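Local coordinates for filamentous hemagglutinin (PDB 1RWR), which serves Bordetella pertussis as a secreted adhesin, its N-terminal beta-helical TPS domain probably directing export through the two-partner secretion pathway, at residues A[1-6]-A[11-16]; A[52-57]-A[62-67]; A[190-195]-A[199-204]. All coordinates share one frame; numbering follows the deposited sequence.

Contact 1: A[1-6]-A[11-16]; sequences QGLVPQ and VLQGGN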
ATOM      1  N   GLN A   1     -15.070   6.733  13.056  1.00 26.99           N
ATOM      2  CA  GLN A   1     -15.327   6.609  11.595  1.00 26.13           C
ATOM      3  C   GLN A   1     -14.593   7.707  10.838  1.00 24.44           C
ATOM      4  O   GLN A   1     -14.638   7.782   9.597  1.00 23.12           O
ATOM      5  CB  GLN A   1     -16.828   6.731  11.387  1.00 27.89           C
ATOM      6  CG  GLN A   1     -17.559   6.705  12.730  1.00 31.24           C
ATOM      7  CD  GLN A   1     -19.001   7.144  12.645  1.00 36.04           C
ATOM      8  OE1 GLN A   1     -19.775   6.977  13.615  1.00 40.01           O
ATOM      9  NE2 GLN A   1     -19.379   7.721  11.492  1.00 38.72           N
ATOM     10  N   GLY A   2     -13.898   8.543  11.598  1.00 22.65           N
ATOM     11  CA  GLY A   2     -13.277   9.727  11.070  1.00 21.10           C
ATOM     12  C   GLY A   2     -11.796   9.744  11.368  1.00 19.28           C
ATOM     13  O   GLY A   2     -11.129   8.730  11.231  1.00 17.96           O
ATOM     14  N   LEU A   3     -11.295  10.923  11.720  1.00 18.53           N
ATOM     15  CA  LEU A   3      -9.869  11.137  11.993  1.00 17.33           C
ATOM     16  C   LEU A   3      -9.716  11.661  13.403  1.00 16.66           C
ATOM     17  O   LEU A   3     -10.158  12.785  13.705  1.00 16.24           O
ATOM     18  CB  LEU A   3      -9.295  12.177  11.004  1.00 17.57           C
ATOM     19  CG  LEU A   3      -9.092  11.809   9.558  1.00 18.90           C
ATOM     20  CD1 LEU A   3      -8.912  13.048   8.659  1.00 20.98           C
ATOM     21  CD2 LEU A   3      -7.898  10.897   9.421  1.00 18.84           C
ATOM     22  N   VAL A   4      -9.089  10.871  14.261  1.00 16.32           N
ATOM     23  CA  VAL A   4      -8.874  11.240  15.646  1.00 16.01           C
ATOM     24  C   VAL A   4      -7.400  11.082  15.943  1.00 15.25           C
ATOM     25  O   VAL A   4      -6.941   9.970  16.171  1.00 14.40           O
ATOM     26  CB  VAL A   4      -9.746  10.368  16.613  1.00 16.19           C
ATOM     27  CG1 VAL A   4      -9.530  10.764  18.057  1.00 17.81           C
ATOM     28  CG2 VAL A   4     -11.178  10.522  16.271  1.00 17.97           C
ATOM     29  N   PRO A   5      -6.655  12.185  15.931  1.00 14.74           N
ATOM     30  CA  PRO A   5      -5.213  12.106  16.160  1.00 15.21           C
ATOM     31  C   PRO A   5      -4.850  11.942  17.621  1.00 15.63           C
ATOM     32  O   PRO A   5      -5.696  12.161  18.545  1.00 17.15           O
ATOM     33  CB  PRO A   5      -4.710  13.460  15.669  1.00 15.95           C
ATOM     34  CG  PRO A   5      -5.849  14.406  15.972  1.00 14.52           C
ATOM     35  CD  PRO A   5      -7.108  13.585  15.740  1.00 14.83           C
ATOM     36  N   GLN A   6      -3.585  11.593  17.809  1.00 15.80           N
ATOM     37  CA  GLN A   6      -2.946  11.518  19.119  1.00 16.69           C
ATOM     38  C   GLN A   6      -1.630  12.289  19.102  1.00 17.09           C
ATOM     39  O   GLN A   6      -1.087  12.576  18.037  1.00 17.39           O
ATOM     40  CB  GLN A   6      -2.693  10.061  19.485  1.00 16.67           C
ATOM     41  CG  GLN A   6      -4.019   9.300  19.725  1.00 18.38           C
ATOM     42  CD  GLN A   6      -3.901   7.806  19.877  1.00 22.43           C
ATOM     43  OE1 GLN A   6      -4.741   7.185  20.556  1.00 28.51           O
ATOM     44  NE2 GLN A   6      -2.913   7.217  19.285  1.00 20.82           N
ATOM     45  N   VAL A  11      -5.657  17.649  13.523  1.00 17.27           N
ATOM     46  CA  VAL A  11      -6.470  17.577  12.311  1.00 18.24           C
ATOM     47  C   VAL A  11      -7.413  18.777  12.297  1.00 19.63           C
ATOM     48  O   VAL A  11      -8.186  18.972  13.243  1.00 17.84           O
ATOM     49  CB  VAL A  11      -7.317  16.267  12.225  1.00 18.62           C
ATOM     50  CG1 VAL A  11      -8.209  16.298  11.015  1.00 19.46           C
ATOM     51  CG2 VAL A  11      -6.431  15.054  12.155  1.00 18.90           C
ATOM     52  N   LEU A  12      -7.321  19.582  11.238  1.00 20.88           N
ATOM     53  CA  LEU A  12      -8.232  20.667  11.008  1.00 22.45           C
ATOM     54  C   LEU A  12      -9.347  20.139  10.126  1.00 24.45           C
ATOM     55  O   LEU A  12      -9.149  19.769   8.964  1.00 22.37           O
ATOM     56  CB  LEU A  12      -7.499  21.850  10.361  1.00 22.63           C
ATOM     57  CG  LEU A  12      -6.288  22.342  11.142  1.00 23.94           C
ATOM     58  CD1 LEU A  12      -5.577  23.470  10.341  1.00 25.72           C
ATOM     59  CD2 LEU A  12      -6.745  22.845  12.500  1.00 26.36           C
ATOM     60  N   GLN A  13     -10.527  20.073  10.739  1.00 26.90           N
ATOM     61  CA  GLN A  13     -11.724  19.498  10.141  1.00 29.08           C
ATOM     62  C   GLN A  13     -12.950  20.141  10.795  1.00 32.12           C
ATOM     63  O   GLN A  13     -12.862  20.841  11.793  1.00 32.30           O
ATOM     64  CB  GLN A  13     -11.773  17.975  10.333  1.00 28.70           C
ATOM     65  CG  GLN A  13     -11.771  17.486  11.794  1.00 26.90           C
ATOM     66  CD  GLN A  13     -11.550  15.974  11.890  1.00 28.09           C
ATOM     67  OE1 GLN A  13     -11.916  15.247  10.960  1.00 28.53           O
ATOM     68  NE2 GLN A  13     -10.964  15.501  13.001  1.00 24.84           N
ATOM     69  N   GLY A  14     -14.107  19.889  10.237  1.00 35.70           N
ATOM     70  CA  GLY A  14     -15.285  20.599  10.691  1.00 38.39           C
ATOM     71  C   GLY A  14     -16.178  20.770   9.500  1.00 40.44           C
ATOM     72  O   GLY A  14     -15.798  21.406   8.521  1.00 41.17           O
ATOM     73  N   GLY A  15     -17.344  20.139   9.582  1.00 42.62           N
ATOM     74  CA  GLY A  15     -18.371  20.226   8.560  1.00 43.53           C
ATOM     75  C   GLY A  15     -17.971  19.775   7.163  1.00 44.11           C
ATOM     76  O   GLY A  15     -17.659  18.594   6.934  1.00 44.84           O
ATOM     77  N   ASN A  16     -17.989  20.736   6.235  1.00 44.09           N
ATOM     78  CA  ASN A  16     -17.752  20.483   4.821  1.00 43.88           C
ATOM     79  C   ASN A  16     -16.257  20.660   4.417  1.00 41.83           C
ATOM     80  O   ASN A  16     -15.875  20.430   3.263  1.00 42.34           O
ATOM     81  CB  ASN A  16     -18.668  21.404   3.986  1.00 45.09           C
ATOM     82  CG  ASN A  16     -19.068  20.789   2.647  1.00 48.46           C
ATOM     83  OD1 ASN A  16     -18.220  20.306   1.895  1.00 53.35           O
ATOM     84  ND2 ASN A  16     -20.365  20.803   2.345  1.00 50.88           N
TER
HETATM   85  O   HOH W   1     -13.233  13.062  12.041  1.00 27.85           O

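Contact 2: A[52-57]-A[62-67]; sequences LTDGVS and ALTKNP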
ATOM      1  N   LEU A  52       5.911  24.472   5.016  1.00 16.43           N
ATOM      2  CA  LEU A  52       6.509  25.517   5.859  1.00 17.68           C
ATOM      3  C   LEU A  52       5.980  26.908   5.550  1.00 19.51           C
ATOM      4  O   LEU A  52       6.262  27.860   6.300  1.00 20.94           O
ATOM      5  CB  LEU A  52       8.031  25.493   5.689  1.00 17.36           C
ATOM      6  CG  LEU A  52       8.756  24.222   6.099  1.00 17.00           C
ATOM      7  CD1 LEU A  52      10.258  24.366   5.854  1.00 18.46           C
ATOM      8  CD2 LEU A  52       8.519  23.819   7.543  1.00 17.00           C
ATOM      9  N   THR A  53       5.212  27.024   4.473  1.00 20.62           N
ATOM     10  CA  THR A  53       4.592  28.268   4.068  1.00 21.95           C
ATOM     11  C   THR A  53       3.120  28.074   3.798  1.00 21.78           C
ATOM     12  O   THR A  53       2.665  26.969   3.479  1.00 21.83           O
ATOM     13  CB  THR A  53       5.259  28.807   2.803  1.00 22.23           C
ATOM     14  OG1 THR A  53       5.105  27.878   1.725  1.00 24.40           O
ATOM     15  CG2 THR A  53       6.785  28.916   3.007  1.00 24.53           C
ATOM     16  N   ASP A  54       2.382  29.167   3.893  1.00 21.06           N
ATOM     17  CA  ASP A  54       0.959  29.169   3.594  1.00 21.17           C
ATOM     18  C   ASP A  54       0.774  28.977   2.092  1.00 21.17           C
ATOM     19  O   ASP A  54       1.618  29.370   1.274  1.00 20.81           O
ATOM     20  CB  ASP A  54       0.317  30.502   4.003  1.00 21.99           C
ATOM     21  CG  ASP A  54       0.375  30.786   5.502  1.00 23.34           C
ATOM     22  OD1 ASP A  54       0.925  30.003   6.304  1.00 24.70           O
ATOM     23  OD2 ASP A  54      -0.141  31.824   5.962  1.00 26.08           O
ATOM     24  N   GLY A  55      -0.363  28.412   1.711  1.00 20.15           N
ATOM     25  CA  GLY A  55      -0.586  28.109   0.324  1.00 20.64           C
ATOM     26  C   GLY A  55      -1.953  27.544   0.085  1.00 20.54           C
ATOM     27  O   GLY A  55      -2.884  27.840   0.815  1.00 20.76           O
ATOM     28  N   VAL A  56      -2.055  26.768  -0.980  1.00 21.06           N
ATOM     29  CA  VAL A  56      -3.312  26.218  -1.446  1.00 21.66           C
ATOM     30  C   VAL A  56      -3.086  24.763  -1.836  1.00 21.25           C
ATOM     31  O   VAL A  56      -2.143  24.442  -2.560  1.00 22.34           O
ATOM     32  CB  VAL A  56      -3.821  27.015  -2.667  1.00 22.19           C
ATOM     33  CG1 VAL A  56      -5.118  26.492  -3.134  1.00 24.99           C
ATOM     34  CG2 VAL A  56      -3.956  28.493  -2.313  1.00 23.18           C
ATOM     35  N   SER A  57      -3.931  23.872  -1.342  1.00 21.10           N
ATOM     36  CA  SER A  57      -3.904  22.492  -1.810  1.00 20.57           C
ATOM     37  C   SER A  57      -4.863  22.313  -2.982  1.00 21.04           C
ATOM     38  O   SER A  57      -5.804  23.103  -3.161  1.00 21.31           O
ATOM     39  CB  SER A  57      -4.260  21.533  -0.676  1.00 21.15           C
ATOM     40  OG  SER A  57      -5.655  21.589  -0.374  1.00 20.83           O
ATOM     41  N   ALA A  62      -7.196  26.747   0.410  1.00 24.26           N
ATOM     42  CA  ALA A  62      -6.227  27.436   1.220  1.00 24.20           C
ATOM     43  C   ALA A  62      -5.935  26.770   2.548  1.00 24.35           C
ATOM     44  O   ALA A  62      -6.820  26.222   3.226  1.00 24.88           O
ATOM     45  CB  ALA A  62      -6.676  28.917   1.452  1.00 25.14           C
ATOM     46  N   LEU A  63      -4.664  26.800   2.925  1.00 23.58           N
ATOM     47  CA  LEU A  63      -4.277  26.389   4.252  1.00 23.47           C
ATOM     48  C   LEU A  63      -3.009  27.093   4.655  1.00 23.33           C
ATOM     49  O   LEU A  63      -2.256  27.560   3.815  1.00 22.16           O
ATOM     50  CB  LEU A  63      -4.088  24.861   4.327  1.00 23.43           C
ATOM     51  CG  LEU A  63      -2.815  24.259   3.710  1.00 21.43           C
ATOM     52  CD1 LEU A  63      -2.765  22.716   3.935  1.00 19.51           C
ATOM     53  CD2 LEU A  63      -2.694  24.561   2.227  1.00 21.88           C
ATOM     54  N   THR A  64      -2.769  27.143   5.954  1.00 23.84           N
ATOM     55  CA  THR A  64      -1.568  27.772   6.473  1.00 24.50           C
ATOM     56  C   THR A  64      -0.492  26.736   6.709  1.00 23.79           C
ATOM     57  O   THR A  64      -0.755  25.542   6.738  1.00 23.61           O
ATOM     58  CB  THR A  64      -1.861  28.548   7.784  1.00 25.17           C
ATOM     59  OG1 THR A  64      -2.423  27.687   8.758  1.00 28.24           O
ATOM     60  CG2 THR A  64      -2.961  29.573   7.579  1.00 27.60           C
ATOM     61  N   LYS A  65       0.732  27.198   6.868  1.00 22.88           N
ATOM     62  CA  LYS A  65       1.823  26.301   7.187  1.00 23.54           C
ATOM     63  C   LYS A  65       1.492  25.468   8.422  1.00 21.63           C
ATOM     64  O   LYS A  65       0.699  25.870   9.277  1.00 21.76           O
ATOM     65  CB  LYS A  65       3.097  27.085   7.408  1.00 24.19           C
ATOM     66  CG  LYS A  65       3.085  27.935   8.640  1.00 26.86           C
ATOM     67  CD  LYS A  65       4.342  28.794   8.698  1.00 31.10           C
ATOM     68  CE  LYS A  65       4.221  30.043   7.828  1.00 32.87           C
ATOM     69  NZ  LYS A  65       3.044  30.909   8.087  1.00 35.72           N
ATOM     70  N   ASN A  66       2.122  24.303   8.506  1.00 19.12           N
ATOM     71  CA  ASN A  66       1.948  23.395   9.628  1.00 17.15           C
ATOM     72  C   ASN A  66       2.768  23.877  10.824  1.00 16.88           C
ATOM     73  O   ASN A  66       4.003  23.850  10.782  1.00 16.58           O
ATOM     74  CB  ASN A  66       2.405  22.012   9.202  1.00 15.79           C
ATOM     75  CG  ASN A  66       2.278  20.992  10.277  1.00 15.14           C
ATOM     76  OD1 ASN A  66       2.100  21.321  11.437  1.00 15.15           O
ATOM     77  ND2 ASN A  66       2.382  19.723   9.895  1.00 14.32           N
ATOM     78  N   PRO A  67       2.101  24.290  11.892  1.00 16.37           N
ATOM     79  CA  PRO A  67       2.820  24.889  13.021  1.00 17.13           C
ATOM     80  C   PRO A  67       3.736  23.929  13.768  1.00 16.61           C
ATOM     81  O   PRO A  67       4.597  24.405  14.512  1.00 16.32           O
ATOM     82  CB  PRO A  67       1.688  25.381  13.912  1.00 17.62           C
ATOM     83  CG  PRO A  67       0.606  24.481  13.593  1.00 18.31           C
ATOM     84  CD  PRO A  67       0.648  24.261  12.133  1.00 16.85           C
TER

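Contact 3: A[190-195]-A[199-204]; sequences ANRYDH and RATPIA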
ATOM      1  N   ALA A 190       3.092 -13.398   7.514  1.00 14.09           N
ATOM      2  CA  ALA A 190       3.742 -12.897   8.707  1.00 13.90           C
ATOM      3  C   ALA A 190       5.160 -12.554   8.334  1.00 14.43           C
ATOM      4  O   ALA A 190       5.994 -13.434   8.100  1.00 15.00           O
ATOM      5  CB  ALA A 190       3.674 -13.922   9.832  1.00 13.92           C
ATOM      6  N   ASN A 191       5.384 -11.263   8.199  1.00 14.09           N
ATOM      7  CA  ASN A 191       6.648 -10.723   7.720  1.00 13.71           C
ATOM      8  C   ASN A 191       7.063  -9.492   8.469  1.00 13.16           C
ATOM      9  O   ASN A 191       6.241  -8.705   8.890  1.00 12.68           O
ATOM     10  CB  ASN A 191       6.545 -10.305   6.238  1.00 12.48           C
ATOM     11  CG  ASN A 191       6.399 -11.478   5.282  1.00 13.65           C
ATOM     12  OD1 ASN A 191       7.269 -12.328   5.185  1.00 14.68           O
ATOM     13  ND2 ASN A 191       5.281 -11.505   4.557  1.00 13.76           N
ATOM     14  N   ARG A 192       8.362  -9.289   8.595  1.00 13.88           N
ATOM     15  CA  ARG A 192       8.864  -7.956   8.815  1.00 14.81           C
ATOM     16  C   ARG A 192       9.160  -7.416   7.426  1.00 14.75           C
ATOM     17  O   ARG A 192       9.896  -8.045   6.635  1.00 14.68           O
ATOM     18  CB  ARG A 192      10.168  -7.949   9.624  1.00 15.68           C
ATOM     19  CG  ARG A 192      10.794  -6.537   9.522  1.00 19.97           C
ATOM     20  CD  ARG A 192      11.703  -6.214  10.575  1.00 23.49           C
ATOM     21  NE  ARG A 192      11.029  -5.898  11.823  1.00 23.97           N
ATOM     22  CZ  ARG A 192      11.620  -5.252  12.798  1.00 23.37           C
ATOM     23  NH1 ARG A 192      12.881  -4.852  12.647  1.00 27.33           N
ATOM     24  NH2 ARG A 192      10.979  -5.033  13.918  1.00 21.43           N
ATOM     25  N   TYR A 193       8.591  -6.258   7.113  1.00 14.19           N
ATOM     26  CA  TYR A 193       8.886  -5.575   5.863  1.00 14.46           C
ATOM     27  C   TYR A 193       9.688  -4.326   6.135  1.00 14.63           C
ATOM     28  O   TYR A 193       9.239  -3.421   6.852  1.00 15.21           O
ATOM     29  CB  TYR A 193       7.594  -5.200   5.173  1.00 14.76           C
ATOM     30  CG  TYR A 193       7.684  -4.808   3.707  1.00 14.28           C
ATOM     31  CD1 TYR A 193       7.968  -5.747   2.731  1.00 14.61           C
ATOM     32  CD2 TYR A 193       7.424  -3.512   3.309  1.00 14.60           C
ATOM     33  CE1 TYR A 193       8.000  -5.413   1.384  1.00 15.07           C
ATOM     34  CE2 TYR A 193       7.455  -3.164   1.945  1.00 13.61           C
ATOM     35  CZ  TYR A 193       7.719  -4.127   1.001  1.00 12.34           C
ATOM     36  OH  TYR A 193       7.676  -3.818  -0.331  1.00 13.39           O
ATOM     37  N   ASP A 194      10.894  -4.287   5.601  1.00 15.31           N
ATOM     38  CA  ASP A 194      11.712  -3.111   5.749  1.00 15.86           C
ATOM     39  C   ASP A 194      11.339  -2.074   4.689  1.00 15.71           C
ATOM     40  O   ASP A 194      11.502  -2.307   3.503  1.00 16.49           O
ATOM     41  CB  ASP A 194      13.183  -3.471   5.593  1.00 17.39           C
ATOM     42  CG  ASP A 194      14.047  -2.254   5.722  1.00 21.64           C
ATOM     43  OD1 ASP A 194      13.942  -1.622   6.786  1.00 26.63           O
ATOM     44  OD2 ASP A 194      14.787  -1.815   4.838  1.00 25.75           O
ATOM     45  N   HIS A 195      10.914  -0.908   5.122  1.00 15.85           N
ATOM     46  CA  HIS A 195      10.415   0.123   4.209  1.00 16.35           C
ATOM     47  C   HIS A 195      11.504   0.652   3.264  1.00 17.15           C
ATOM     48  O   HIS A 195      11.247   0.938   2.090  1.00 16.95           O
ATOM     49  CB  HIS A 195       9.794   1.261   5.011  1.00 16.97           C
ATOM     50  CG  HIS A 195       9.248   2.347   4.157  1.00 19.01           C
ATOM     51  ND1 HIS A 195       7.990   2.289   3.579  1.00 22.38           N
ATOM     52  CD2 HIS A 195       9.805   3.505   3.745  1.00 18.63           C
ATOM     53  CE1 HIS A 195       7.803   3.372   2.850  1.00 18.97           C
ATOM     54  NE2 HIS A 195       8.887   4.122   2.928  1.00 21.98           N
ATOM     55  N   ARG A 199      12.134  -5.266   1.371  1.00 19.60           N
ATOM     56  CA  ARG A 199      12.353  -6.695   1.529  1.00 20.26           C
ATOM     57  C   ARG A 199      11.519  -7.233   2.688  1.00 18.94           C
ATOM     58  O   ARG A 199      11.439  -6.616   3.759  1.00 18.26           O
ATOM     59  CB  ARG A 199      13.826  -7.030   1.781  1.00 21.90           C
ATOM     60  CG  ARG A 199      14.758  -6.569   0.669  1.00 25.96           C
ATOM     61  CD  ARG A 199      14.458  -7.118  -0.678  1.00 31.24           C
ATOM     62  NE  ARG A 199      14.306  -8.567  -0.679  1.00 35.55           N
ATOM     63  CZ  ARG A 199      13.639  -9.265  -1.595  1.00 36.80           C
ATOM     64  NH1 ARG A 199      13.049  -8.661  -2.630  1.00 38.79           N
ATOM     65  NH2 ARG A 199      13.577 -10.591  -1.471  1.00 38.75           N
ATOM     66  N   ALA A 200      10.937  -8.400   2.461  1.00 18.45           N
ATOM     67  CA  ALA A 200      10.155  -9.117   3.465  1.00 18.66           C
ATOM     68  C   ALA A 200      10.954 -10.277   4.020  1.00 19.35           C
ATOM     69  O   ALA A 200      11.490 -11.086   3.265  1.00 20.79           O
ATOM     70  CB  ALA A 200       8.885  -9.634   2.873  1.00 18.87           C
ATOM     71  N   THR A 201      10.996 -10.386   5.334  1.00 19.68           N
ATOM     72  CA  THR A 201      11.561 -11.558   5.962  1.00 20.43           C
ATOM     73  C   THR A 201      10.506 -12.160   6.851  1.00 19.56           C
ATOM     74  O   THR A 201       9.913 -11.431   7.643  1.00 17.48           O
ATOM     75  CB  THR A 201      12.821 -11.202   6.770  1.00 21.69           C
ATOM     76  OG1 THR A 201      12.513 -10.284   7.813  1.00 28.18           O
ATOM     77  CG2 THR A 201      13.802 -10.440   5.959  1.00 22.26           C
ATOM     78  N   PRO A 202      10.234 -13.459   6.719  1.00 20.65           N
ATOM     79  CA  PRO A 202       9.215 -14.089   7.546  1.00 19.90           C
ATOM     80  C   PRO A 202       9.491 -13.957   9.038  1.00 19.29           C
ATOM     81  O   PRO A 202      10.646 -13.974   9.491  1.00 20.01           O
ATOM     82  CB  PRO A 202       9.216 -15.547   7.060  1.00 21.23           C
ATOM     83  CG  PRO A 202       9.746 -15.465   5.673  1.00 22.35           C
ATOM     84  CD  PRO A 202      10.799 -14.423   5.742  1.00 20.85           C
ATOM     85  N   ILE A 203       8.423 -13.712   9.793  1.00 18.43           N
ATOM     86  CA  ILE A 203       8.508 -13.631  11.251  1.00 17.65           C
ATOM     87  C   ILE A 203       7.453 -14.565  11.878  1.00 17.66           C
ATOM     88  O   ILE A 203       6.504 -15.024  11.223  1.00 17.02           O
ATOM     89  CB  ILE A 203       8.343 -12.172  11.759  1.00 17.83           C
ATOM     90  CG1 ILE A 203       6.954 -11.597  11.439  1.00 17.71           C
ATOM     91  CG2 ILE A 203       9.471 -11.274  11.245  1.00 18.77           C
ATOM     92  CD1 ILE A 203       6.712 -10.239  12.033  1.00 17.99           C
ATOM     93  N   ALA A 204       7.643 -14.875  13.145  1.00 17.70           N
ATOM     94  CA  ALA A 204       6.666 -15.646  13.907  1.00 18.05           C
ATOM     95  C   ALA A 204       5.419 -14.823  14.261  1.00 18.30           C
ATOM     96  O   ALA A 204       5.474 -13.654  14.596  1.00 20.05           O
ATOM     97  CB  ALA A 204       7.337 -16.170  15.191  1.00 18.43           C
TER

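Contact 1: A[1-6]-A[11-16]
At the N-terminal end of the right-handed beta-helix of this TPS domain, the first residues of the chain run beside strand 10-12, and Leu-3, Pro-5 and Val-11 meet there side chain to side chain. No strand pairing joins 1-6 to 11-16, whose nearest CA atoms, those of Pro-5 and Val-11, stay 6.8 Å apart. Val-11 splits its two methyls between two partners: CG1, anti to the backbone N (chi1 176°), meets CD1 of Leu-3 at 4.1 Å, while CG2 lies against CG and CD of the Pro-5 ring. Leu-3 crosses Val-11 at about a right angle and also touches Pro-19 and Phe-39, as suits a buried, branched apolar residue. Pro-5 offers a compact, rigid apolar ring, which also reaches Phe-36. Gln-13 suits its exposed position because its amide can both give and accept. Beyond CG its chain is extended, and NE2 donates to O of Leu-3 at 2.9 Å, nearly straight at 164° and in the carbonyl plane. The other end of the amide is bridged: one water donates to Gln-13 OE1 and accepts from Leu-3 N, at 2.8 Å from the former and 2.9 Å from the latter.

Contact 2: A[52-57]-A[62-67]
Ala-62 faces Val-56 as a non-hydrogen-bonded antiparallel pair, both side chains on the same outward face. Its methyl stands on that exposed face, and its CA-H points at O of Gly-55, with CA and O 3.4 Å apart. Leu-63 follows, paired with Gly-55 by two backbone hydrogen bonds: Gly-55 N to Leu-63 O at 3.0 Å and Leu-63 N to Gly-55 O at 2.9 Å. Glycine suits the very extended backbone here, and the Leu-63 side chain leans over it: CG sits between the backbone N and the carbonyl carbon (chi1 76°), which carries CD2 to 3.6 Å from O of Gly-55. The buried isobutyl group also rests on Val-20, Val-47 and Tyr-95, apolar company fit for a leucine.

These residues form the beta hairpin of strands 55-57 and 61-63, a two-stranded antiparallel excursion set against the strands at the N-terminal end of the beta-helix. Past the paired region, Thr-64 lies alongside Asp-54, pointing the same way, its CB 3.5 Å from OD1 of that aspartate. Its own carbonyl O is held by Asn-49.

Lys-65 then grips the same carboxylate oxygen twice. Its backbone N donates to Asp-54 OD1 at 2.9 Å, on the anti side but tilted 34° out of the carboxylate plane, and its NZ makes a salt bridge to OD1 from the opposite face of that plane, 45° out of it. To return this way the lysine chain bends at chi3 and chi4, passing over the Leu-52 carbonyl, where CD comes within 3.2 Å of O. A carboxylate oxygen can accept two donors, and the short aspartate side chain brings it within reach of the backbone N opposite; the ammonium probably helps to keep it ionised.

Contact 3: A[190-195]-A[199-204]
The ring of Tyr-193 meets the methyl of Ala-200 at its edge, in the ring plane, with CD1 4.0 Å from CB. Carbonyl O of Arg-199 and N of Ala-200 approach the same ring obliquely. CG stands anti to the backbone N (chi1 -165°), which places the ring beside strand 183-188, where Val-187 touches both Tyr-193 and Ala-200. A tyrosine suits this buried spot because its hydroxyl can end on a polar partner, here OD2 of Asp-161. A second flat group, the amide of Asn-191, sets CG against CB of Ala-200 and brings OD1 to 3.5 Å from N of Pro-202, which, as a tertiary amide nitrogen, has no hydrogen to offer.

Both groups belong to a beta hairpin, strands 191-194 and 199-202, which supplies two of the four strands of an antiparallel sheet packed on the long parallel sheet of the beta-helix, 199-202 at its edge and 191-194 next to 135-140. Arg-192 and Thr-201 are its clearest hydrogen-bonded pair: Arg-192 N gives to O of Thr-201 at 2.8 Å, and Thr-201 N gives to O of Arg-192 at 2.9 Å, this second bond lying in the carbonyl plane. Their side chains share the face away from Tyr-193. The long Arg-192 chain bends at chi3 and makes a salt bridge through NE to Asp-139 on strand 135-140.

At the far end Ile-203 N donates to O of Ala-190 at 3.0 Å, but from 50° above the carbonyl plane. The branched side chain lies across the opposing backbone: CG2 comes within 3.5 Å of Arg-192 N, and CD1 within 3.5 Å of Asn-191 O. Ala-190 offers a methyl small enough to fit beside it, 4.3 Å from CG1 of Ile-203.

In the fold
All three contacts fall in series along the chain and within the TPS domain. Contacts 1 and 2 sit on the same side of the chain's centre, at the N-terminal end of the beta-helix, with centres about 17 Å apart and nearest atoms about 5 Å apart. The mixed sheet links their surroundings: strand 10-12 of contact 1 is one of its two edges, while the hairpin of contact 2 packs on strands 20-22, 45-50 and 91-96. Contact 3 lies farther along, about 32 Å from contact 1 and 37 Å from contact 2 between centres, against the ten-stranded parallel sheet. These elements supplement the regular coils, contacts 1 and 2 probably helping to cover the N-terminal end.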